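Local atomic coordinates of dehydrogenase (Chromobacterium violaceum, PDB entry 3Q2I), a protein that probably oxidises a UDP-linked N-acetylglucosaminuronic acid with the help of NAD, a step required for making 2,3-diacetamido-2,3-dideoxy-D-mannuronic acid. Residues D69-T74 with A98-M103; E150-R155 with A284-I289; A211-L216 with E221-G226. All coordinates share one frame; numbering follows the deposited sequence.

Contact 1: residues D69-T74 with A98-M103; sequences DMLAQT and AGFHVM
Phe100 projects its ring at helix 67-73 and makes most of the contact from the 98-103 side. No hydrogen bond crosses between the segments, so apolar packing carries it. Leu71 crosses the phenylalanine obliquely and brings CD2 up to CE2 and CD2 of the ring, with 3.9 Å between Leu71 CD2 and Phe100 CE2; its other methyl, CD1, leans toward Ala98, with 4.4 Å between Leu71 CD1 and Ala98 CB. A branched leucine suits this place because its two methyls serve two neighbours at once. Thr74 adds a methyl as well: its CG2 lies 3.7 Å from Phe100 CE1. With OG1 placed opposite the backbone N (chi1 -168°), the threonine holds that methyl obliquely against the CE1-CZ side of the ring while the hydroxyl bonds to Asp43 and to the amide of Ala76.

Polar contacts are limited to the rim of the ring, where two backbone carbonyl oxygens, Leu71 O and Thr74 O, lie near its plane. Leu71 O is 3.7 Å from Phe100 CZ, an approach in which the oxygen meets the slightly positive C-H edge.

Gly99, with its positive phi of 91°, closes helix 88-97 in a Schellman motif and turns the chain toward strand 101-104. Helix 67-73 is thereby packed against a helix-to-strand connection, as expected of the alpha/beta layers of an NAD-binding Rossmann fold.

Contact 2: residues E150-R155 with A284-I289; sequences EKRFGR and AMDEEI
Glu150 and Met285, whose CA atoms are 10.5 Å apart, mark the nearest approach of two backbones that long side chains must bridge. Residues 150-155 leave helix 139-149 through a Schellman motif at Lys151 and a type I beta turn from Lys151 to Gly154, and 284-287 form a short 3-10 turn; both belong to the C-terminal alpha/beta domain of the oxidoreductase family.

The main link is a salt bridge between Arg152 and Asp286, which come from opposite directions. The guanidinium grips end-on, NH1 and NH2 each taking one carboxylate oxygen, although the two planes are turned 38° from each other. This twist is shared unequally: Asp286 OD1 lies in the guanidinium plane, whereas OD2 is tilted from it. Arginine suits the site because it spans the gap and still offers several N-H groups: NH1 also bonds to the carbonyl of Glu281, and Phe279 forms a cation-pi contact with the same residue. Asp286 is tied down further by Trp277 NE1 at OD1 and the amide of His283 at OD2, bonds that hold the carboxylate's rotation.

Met285 packs beside the ion pair, its CG obliquely against the guanidinium, 3.4 Å from Arg152 NH2. That CG sits between the backbone N and the carbonyl carbon (chi1 78°), and the flexible thioether then runs toward the 150-155 loop. CE reaches Glu150 CG at 3.8 Å and Arg152 CD at 3.9 Å, joining the aliphatic parts of two charged residues, while Leu143 of helix 139-149 packs on the same methionine.

Of the two bonds in the bridge, that from Arg152 NH1 to Asp286 OD2 is the more bent, and that from Arg152 NH2 to Asp286 OD1 is straighter and spans 2.7 Å.

Contact 3: residues A211-L216 with E221-G226; sequences AYTATL and EVEDTG. With NA (sodium ion), chain E.
Leu216 and Asp224 cross at about a right angle, and the aspartate carboxylate accepts backbone N-H groups where the first strand of the hairpin gives way to its loop. Asp224 OD1 receives Leu216 N at 2.9 Å along a nearly straight bond (168°) and Thr225 OG1 from the opposite face of its plane; OD2 takes the amides of Ala217 and Arg218. An acceptor with two oxygens suits a turn that presents several N-H groups together.

Leu216 also lies across Thr225, its CD1 3.9 Å from Thr225 CG2. Thr215 OG1, beside its own backbone N, donates to the carbonyl of Val222 (OG1 to O 2.8 Å) from above the carbonyl plane; a water joins that hydroxyl to Glu221 O.

Thr213 and Glu223 meet obliquely, with 3.6 Å between Thr213 CB and Glu223 CB. The threonine hydroxyl, set between its backbone N and carbonyl carbon (chi1 65°), points the same way as its own carbonyl, and the two chelate a sodium ion: Thr213 O at 2.4 Å, Thr213 OG1 at 2.5 Å. Four waters are its other ligands. Another water links Thr213 OG1 to Glu223 OE1.

Two residues, Asp224 and Thr225, stand opposite the single Ala214, making a classic beta bulge. Ala214 N donates to Thr225 O at 3.0 Å, Thr225 N returns a bond to Ala214 O, and Asp224 N adds a weak one. Beyond it Gly226 and Thr213 form an antiparallel non-hydrogen-bonded pair, CA atoms 4.1 Å apart; glycine suits it, since Thr213 CG2 presses close to where a CB would lie.

Leu237 and Gly235 of a neighbouring subunit pack on Ala214 and Leu216. Strand 225-232 runs between 206-214 and 237-243, while Tyr339 of helix 325-344 and the amide of Phe188 in helix 187-191 hold Glu223 OE2.

Contact 3 is the buried one; contacts 1 and 2 are only partly buried, and all three centres lie about 20 to 25 Å from the centre of the chain. Contact 1 belongs to the Rossmann domain and precedes both others in sequence, whereas contact 3 is nested within the loop that contact 2 closes, both in the C-terminal domain. None touches another: contacts 1 and 2 have centres about 44 Å apart, on opposite sides of the chain's centre. Their chemistry follows their places: apolar packing of a helix against the end of its neighbour on the same sheet face, an ion pair joining loops far apart in sequence, and strand pairing with a metal site.

Contact 1: residues D69-T74 with A98-M103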
loop_
_atom_site.group_PDB
_atom_site.type_symbol
_atom_site.label_atom_id
_atom_site.label_comp_id
_atom_site.label_asym_id
_atom_site.label_seq_id
_atom_site.Cartn_x
_atom_site.Cartn_y
_atom_site.Cartn_z
ATOM N N ASP A 69 35.040 -29.375 -18.750
ATOM C CA ASP A 69 36.275 -29.951 -19.306
ATOM C C ASP A 69 37.404 -28.948 -19.463
ATOM O O ASP A 69 38.540 -29.252 -19.091
ATOM C CB ASP A 69 36.001 -30.524 -20.689
ATOM C CG ASP A 69 35.131 -31.740 -20.638
ATOM O OD1 ASP A 69 34.973 -32.283 -19.525
ATOM O OD2 ASP A 69 34.608 -32.132 -21.702
ATOM N N MET A 70 37.147 -27.805 -20.094
ATOM C CA MET A 70 38.197 -26.810 -20.253
ATOM C C MET A 70 38.811 -26.469 -18.894
ATOM O O MET A 70 40.042 -26.304 -18.801
ATOM C CB MET A 70 37.726 -25.572 -21.032
ATOM C CG MET A 70 38.726 -24.434 -21.119
ATOM S SD MET A 70 38.355 -23.087 -22.250
ATOM C CE MET A 70 37.113 -22.249 -21.232
ATOM N N LEU A 71 37.990 -26.398 -17.839
ATOM C CA LEU A 71 38.487 -25.977 -16.528
ATOM C C LEU A 71 39.368 -27.040 -15.905
ATOM O O LEU A 71 40.317 -26.717 -15.184
ATOM C CB LEU A 71 37.333 -25.677 -15.565
ATOM C CG LEU A 71 36.574 -24.396 -15.912
ATOM C CD1 LEU A 71 35.492 -24.166 -14.856
ATOM C CD2 LEU A 71 37.454 -23.144 -16.065
ATOM N N ALA A 72 39.034 -28.295 -16.178
ATOM C CA ALA A 72 39.882 -29.424 -15.776
ATOM C C ALA A 72 41.263 -29.447 -16.470
ATOM O O ALA A 72 42.196 -30.099 -15.997
ATOM C CB ALA A 72 39.139 -30.740 -16.020
ATOM N N GLN A 73 41.410 -28.750 -17.589
ATOM C CA GLN A 73 42.625 -28.864 -18.379
ATOM C C GLN A 73 43.497 -27.613 -18.409
ATOM O O GLN A 73 44.731 -27.694 -18.380
ATOM C CB GLN A 73 42.295 -29.341 -19.791
ATOM C CG GLN A 73 41.591 -30.687 -19.834
ATOM C CD GLN A 73 41.099 -30.989 -21.229
ATOM O OE1 GLN A 73 41.758 -30.621 -22.205
ATOM N NE2 GLN A 73 39.939 -31.642 -21.338
ATOM N N THR A 74 42.875 -26.444 -18.468
ATOM C CA THR A 74 43.600 -25.235 -18.799
ATOM C C THR A 74 44.461 -24.772 -17.625
ATOM O O THR A 74 44.108 -24.969 -16.468
ATOM C CB THR A 74 42.627 -24.127 -19.261
ATOM O OG1 THR A 74 43.363 -23.039 -19.837
ATOM C CG2 THR A 74 41.791 -23.609 -18.077
ATOM N N ALA A 98 36.977 -23.357 -9.129
ATOM C CA ALA A 98 38.086 -24.163 -9.678
ATOM C C ALA A 98 39.410 -23.424 -9.595
ATOM O O ALA A 98 40.423 -23.888 -10.130
ATOM C CB ALA A 98 37.824 -24.534 -11.147
ATOM N N GLY A 99 39.434 -22.250 -8.983
ATOM C CA GLY A 99 40.696 -21.535 -8.821
ATOM C C GLY A 99 41.140 -20.539 -9.877
ATOM O O GLY A 99 42.316 -20.168 -9.889
ATOM N N PHE A 100 40.218 -20.011 -10.692
ATOM C CA PHE A 100 40.564 -19.050 -11.750
ATOM C C PHE A 100 40.026 -17.649 -11.490
ATOM O O PHE A 100 38.893 -17.497 -10.984
ATOM C CB PHE A 100 40.027 -19.510 -13.107
ATOM C CG PHE A 100 40.565 -20.849 -13.568
ATOM C CD1 PHE A 100 41.717 -20.905 -14.352
ATOM C CD2 PHE A 100 39.941 -22.031 -13.198
ATOM C CE1 PHE A 100 42.214 -22.131 -14.759
ATOM C CE2 PHE A 100 40.456 -23.271 -13.592
ATOM C CZ PHE A 100 41.592 -23.306 -14.368
ATOM N N HIS A 101 40.813 -16.634 -11.806
ATOM C CA HIS A 101 40.294 -15.297 -12.099
ATOM C C HIS A 101 39.351 -15.336 -13.289
ATOM O O HIS A 101 39.494 -16.162 -14.211
ATOM C CB HIS A 101 41.458 -14.348 -12.431
ATOM C CG HIS A 101 42.562 -14.378 -11.427
ATOM N ND1 HIS A 101 42.429 -13.873 -10.150
ATOM C CD2 HIS A 101 43.830 -14.860 -11.510
ATOM C CE1 HIS A 101 43.581 -13.977 -9.511
ATOM N NE2 HIS A 101 44.438 -14.598 -10.305
ATOM N N VAL A 102 38.322 -14.487 -13.219
ATOM C CA VAL A 102 37.262 -14.493 -14.228
ATOM C C VAL A 102 37.158 -13.103 -14.821
ATOM O O VAL A 102 37.232 -12.079 -14.114
ATOM C CB VAL A 102 35.920 -14.881 -13.562
ATOM C CG1 VAL A 102 34.741 -14.605 -14.557
ATOM C CG2 VAL A 102 35.925 -16.318 -13.115
ATOM N N MET A 103 36.967 -13.016 -16.133
ATOM C CA MET A 103 36.620 -11.748 -16.752
ATOM C C MET A 103 35.267 -11.997 -17.408
ATOM O O MET A 103 35.186 -12.819 -18.312
ATOM C CB MET A 103 37.584 -11.379 -17.902
ATOM C CG MET A 103 37.141 -10.120 -18.649
ATOM S SD MET A 103 37.993 -9.900 -20.249
ATOM C CE MET A 103 39.546 -10.465 -19.602
#

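Contact 2: residues E150-R155 with A284-I289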
loop_
_atom_site.group_PDB
_atom_site.type_symbol
_atom_site.label_atom_id
_atom_site.label_comp_id
_atom_site.label_asym_id
_atom_site.label_seq_id
_atom_site.Cartn_x
_atom_site.Cartn_y
_atom_site.Cartn_z
ATOM N N GLU A 150 36.898 16.872 -10.819
ATOM C CA GLU A 150 37.336 18.213 -10.448
ATOM C C GLU A 150 36.235 19.085 -9.840
ATOM O O GLU A 150 36.500 20.214 -9.459
ATOM C CB GLU A 150 37.939 18.920 -11.663
ATOM C CG GLU A 150 38.985 18.102 -12.372
ATOM C CD GLU A 150 40.360 18.612 -12.024
ATOM O OE1 GLU A 150 40.978 19.262 -12.901
ATOM O OE2 GLU A 150 40.765 18.422 -10.852
ATOM N N LYS A 151 35.007 18.576 -9.772
ATOM C CA LYS A 151 33.846 19.361 -9.326
ATOM C C LYS A 151 33.547 20.589 -10.184
ATOM O O LYS A 151 33.105 21.617 -9.681
ATOM C CB LYS A 151 33.987 19.739 -7.849
ATOM C CG LYS A 151 34.674 18.648 -7.059
ATOM C CD LYS A 151 34.584 18.857 -5.555
ATOM C CE LYS A 151 34.530 17.506 -4.845
ATOM N NZ LYS A 151 33.459 17.494 -3.794
ATOM N N ARG A 152 33.746 20.485 -11.488
ATOM C CA ARG A 152 33.542 21.639 -12.346
ATOM C C ARG A 152 32.075 22.082 -12.412
ATOM O O ARG A 152 31.794 23.242 -12.699
ATOM C CB ARG A 152 34.106 21.366 -13.740
ATOM C CG ARG A 152 35.618 21.095 -13.725
ATOM C CD ARG A 152 36.129 21.054 -15.146
ATOM N NE ARG A 152 36.096 22.398 -15.736
ATOM C CZ ARG A 152 36.278 22.631 -17.032
ATOM N NH1 ARG A 152 36.212 23.874 -17.487
ATOM N NH2 ARG A 152 36.418 21.619 -17.884
ATOM N N PHE A 153 31.138 21.171 -12.138
ATOM C CA PHE A 153 29.727 21.552 -12.250
ATOM C C PHE A 153 29.203 22.218 -10.972
ATOM O O PHE A 153 28.110 22.799 -10.955
ATOM C CB PHE A 153 28.844 20.319 -12.538
ATOM C CG PHE A 153 29.064 19.711 -13.898
ATOM C CD1 PHE A 153 28.281 20.094 -14.985
ATOM C CD2 PHE A 153 29.981 18.689 -14.079
ATOM C CE1 PHE A 153 28.431 19.496 -16.223
ATOM C CE2 PHE A 153 30.154 18.110 -15.308
ATOM C CZ PHE A 153 29.386 18.504 -16.398
ATOM N N GLY A 154 29.940 22.113 -9.871
ATOM C CA GLY A 154 29.364 22.369 -8.561
ATOM C C GLY A 154 28.194 21.389 -8.388
ATOM O O GLY A 154 28.272 20.257 -8.826
ATOM N N ARG A 155 27.144 21.828 -7.713
ATOM C CA ARG A 155 26.004 20.948 -7.409
ATOM C C ARG A 155 25.336 20.525 -8.719
ATOM O O ARG A 155 25.011 21.375 -9.528
ATOM C CB ARG A 155 25.014 21.703 -6.513
ATOM C CG ARG A 155 23.782 20.845 -6.176
ATOM C CD ARG A 155 22.879 21.395 -5.085
ATOM N NE ARG A 155 22.091 20.289 -4.521
ATOM C CZ ARG A 155 21.257 20.398 -3.494
ATOM N NH1 ARG A 155 20.583 19.336 -3.076
ATOM N NH2 ARG A 155 21.100 21.567 -2.885
ATOM N N ALA A 284 42.484 23.382 -17.969
ATOM C CA ALA A 284 43.422 22.786 -18.928
ATOM C C ALA A 284 42.735 21.772 -19.842
ATOM O O ALA A 284 42.953 21.761 -21.059
ATOM C CB ALA A 284 44.589 22.129 -18.181
ATOM N N MET A 285 41.865 20.945 -19.258
ATOM C CA MET A 285 41.215 19.877 -20.014
ATOM C C MET A 285 40.360 20.415 -21.161
ATOM O O MET A 285 40.095 19.686 -22.101
ATOM C CB MET A 285 40.386 18.966 -19.102
ATOM C CG MET A 285 39.052 19.573 -18.710
ATOM S SD MET A 285 37.979 18.473 -17.739
ATOM C CE MET A 285 38.777 18.438 -16.134
ATOM N N ASP A 286 39.968 21.683 -21.121
ATOM C CA ASP A 286 39.149 22.273 -22.185
ATOM C C ASP A 286 39.764 22.359 -23.586
ATOM O O ASP A 286 39.035 22.493 -24.577
ATOM C CB ASP A 286 38.596 23.643 -21.779
ATOM C CG ASP A 286 37.702 23.575 -20.557
ATOM O OD1 ASP A 286 37.028 22.532 -20.361
ATOM O OD2 ASP A 286 37.688 24.574 -19.800
ATOM N N GLU A 287 41.087 22.283 -23.702
ATOM C CA GLU A 287 41.688 22.313 -25.036
ATOM C C GLU A 287 41.763 20.967 -25.755
ATOM O O GLU A 287 42.060 20.902 -26.946
ATOM C CB GLU A 287 43.026 23.052 -25.053
ATOM C CG GLU A 287 44.015 22.664 -23.971
ATOM C CD GLU A 287 44.904 23.839 -23.574
ATOM O OE1 GLU A 287 45.523 23.788 -22.483
ATOM O OE2 GLU A 287 44.963 24.824 -24.347
ATOM N N GLU A 288 41.415 19.897 -25.049
ATOM C CA GLU A 288 41.338 18.563 -25.638
ATOM C C GLU A 288 40.003 18.322 -26.345
ATOM O O GLU A 288 39.782 17.259 -26.925
ATOM C CB GLU A 288 41.558 17.517 -24.542
ATOM C CG GLU A 288 42.789 17.824 -23.708
ATOM C CD GLU A 288 42.880 17.016 -22.423
ATOM O OE1 GLU A 288 42.484 15.832 -22.429
ATOM O OE2 GLU A 288 43.372 17.563 -21.414
ATOM N N ILE A 289 39.122 19.320 -26.324
ATOM C CA ILE A 289 37.704 19.082 -26.591
ATOM C C ILE A 289 37.322 18.767 -28.033
ATOM O O ILE A 289 36.377 18.000 -28.279
ATOM C CB ILE A 289 36.798 20.184 -26.022
ATOM C CG1 ILE A 289 35.919 19.579 -24.931
ATOM C CG2 ILE A 289 35.920 20.777 -27.122
ATOM C CD1 ILE A 289 36.548 19.534 -23.561
#

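Contact 3: residues A211-L216 with E221-G226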
loop_
_atom_site.group_PDB
_atom_site.type_symbol
_atom_site.label_atom_id
_atom_site.label_comp_id
_atom_site.label_asym_id
_atom_site.label_seq_id
_atom_site.Cartn_x
_atom_site.Cartn_y
_atom_site.Cartn_z
ATOM N N ALA A 211 10.196 3.706 -13.120
ATOM C CA ALA A 211 10.407 3.296 -14.509
ATOM C C ALA A 211 9.125 2.815 -15.184
ATOM O O ALA A 211 8.195 2.373 -14.496
ATOM C CB ALA A 211 11.545 2.288 -14.641
ATOM N N TYR A 212 9.061 2.980 -16.520
ATOM C CA TYR A 212 8.066 2.305 -17.343
ATOM C C TYR A 212 8.875 1.587 -18.437
ATOM O O TYR A 212 9.844 2.141 -18.950
ATOM C CB TYR A 212 7.122 3.254 -18.106
ATOM C CG TYR A 212 6.157 4.051 -17.269
ATOM C CD1 TYR A 212 4.948 3.495 -16.897
ATOM C CD2 TYR A 212 6.395 5.393 -17.017
ATOM C CE1 TYR A 212 4.069 4.226 -16.115
ATOM C CE2 TYR A 212 5.484 6.150 -16.277
ATOM C CZ TYR A 212 4.309 5.564 -15.896
ATOM O OH TYR A 212 3.409 6.261 -15.108
ATOM N N THR A 213 8.483 0.350 -18.709
ATOM C CA THR A 213 9.018 -0.287 -19.914
ATOM C C THR A 213 7.923 -1.027 -20.666
ATOM O O THR A 213 6.846 -1.273 -20.144
ATOM C CB THR A 213 10.083 -1.327 -19.541
ATOM O OG1 THR A 213 9.507 -2.399 -18.816
ATOM C CG2 THR A 213 11.266 -0.747 -18.785
ATOM N N ALA A 214 8.195 -1.343 -21.940
ATOM C CA ALA A 214 7.134 -1.942 -22.745
ATOM C C ALA A 214 7.796 -2.684 -23.888
ATOM O O ALA A 214 8.932 -2.335 -24.236
ATOM C CB ALA A 214 6.249 -0.846 -23.321
ATOM N N THR A 215 7.039 -3.620 -24.465
ATOM C CA THR A 215 7.483 -4.231 -25.733
ATOM C C THR A 215 6.472 -3.683 -26.720
ATOM O O THR A 215 5.328 -4.198 -26.783
ATOM C CB THR A 215 7.342 -5.748 -25.665
ATOM O OG1 THR A 215 8.116 -6.243 -24.558
ATOM C CG2 THR A 215 7.904 -6.364 -26.940
ATOM N N LEU A 216 6.833 -2.624 -27.427
ATOM C CA LEU A 216 5.874 -1.959 -28.317
ATOM C C LEU A 216 5.818 -2.505 -29.739
ATOM O O LEU A 216 4.862 -2.238 -30.484
ATOM C CB LEU A 216 6.080 -0.446 -28.383
ATOM C CG LEU A 216 5.986 0.165 -26.986
ATOM C CD1 LEU A 216 6.281 1.663 -27.066
ATOM C CD2 LEU A 216 4.535 -0.010 -26.463
ATOM N N GLU A 221 10.130 -11.115 -25.187
ATOM C CA GLU A 221 9.432 -10.910 -23.911
ATOM C C GLU A 221 10.012 -9.747 -23.113
ATOM O O GLU A 221 9.292 -9.199 -22.290
ATOM C CB GLU A 221 9.410 -12.210 -23.134
ATOM C CG GLU A 221 10.757 -12.449 -22.505
ATOM C CD GLU A 221 10.722 -13.646 -21.586
ATOM O OE1 GLU A 221 11.801 -14.277 -21.443
ATOM O OE2 GLU A 221 9.611 -13.913 -21.020
ATOM N N VAL A 222 11.237 -9.311 -23.416
ATOM C CA VAL A 222 11.849 -8.141 -22.796
ATOM C C VAL A 222 11.457 -6.804 -23.445
ATOM O O VAL A 222 10.818 -6.773 -24.508
ATOM C CB VAL A 222 13.413 -8.250 -22.776
ATOM C CG1 VAL A 222 13.839 -9.565 -22.073
ATOM C CG2 VAL A 222 13.969 -8.128 -24.216
ATOM N N GLU A 223 11.732 -5.680 -22.793
ATOM C CA GLU A 223 11.369 -4.382 -23.338
ATOM C C GLU A 223 12.168 -3.997 -24.558
ATOM O O GLU A 223 13.397 -4.227 -24.599
ATOM C CB GLU A 223 11.395 -3.276 -22.262
ATOM C CG GLU A 223 12.805 -2.710 -21.889
ATOM C CD GLU A 223 13.712 -3.587 -21.057
ATOM O OE1 GLU A 223 13.312 -4.665 -20.582
ATOM O OE2 GLU A 223 14.893 -3.201 -20.826
ATOM N N ASP A 224 11.480 -3.412 -25.532
ATOM C CA ASP A 224 12.150 -2.679 -26.587
ATOM C C ASP A 224 12.208 -1.187 -26.395
ATOM O O ASP A 224 12.865 -0.477 -27.178
ATOM C CB ASP A 224 11.626 -3.069 -28.003
ATOM C CG ASP A 224 10.132 -2.796 -28.171
ATOM O OD1 ASP A 224 9.588 -1.880 -27.493
ATOM O OD2 ASP A 224 9.529 -3.497 -29.010
ATOM N N THR A 225 11.516 -0.692 -25.342
ATOM C CA THR A 225 11.333 0.744 -25.128
ATOM C C THR A 225 11.192 0.977 -23.622
ATOM O O THR A 225 10.541 0.203 -22.953
ATOM C CB THR A 225 10.019 1.219 -25.818
ATOM O OG1 THR A 225 10.112 0.933 -27.233
ATOM C CG2 THR A 225 9.766 2.722 -25.633
ATOM N N GLY A 226 11.752 2.068 -23.110
ATOM C CA GLY A 226 11.609 2.323 -21.666
ATOM C C GLY A 226 11.987 3.730 -21.314
ATOM O O GLY A 226 12.738 4.393 -22.022
HETATM NA NA NA E . 7.065 -2.966 -18.420
HETATM O O HOH W 1 11.473 -3.999 -18.217
HETATM O O HOH W 2 6.251 -0.629 -16.948
HETATM O O HOH W 3 8.575 -6.558 -21.838
HETATM O O HOH W 4 5.115 -3.251 -18.100
HETATM O O HOH W 5 7.876 -4.809 -16.910
HETATM O O HOH W 6 7.855 -4.605 -19.912
#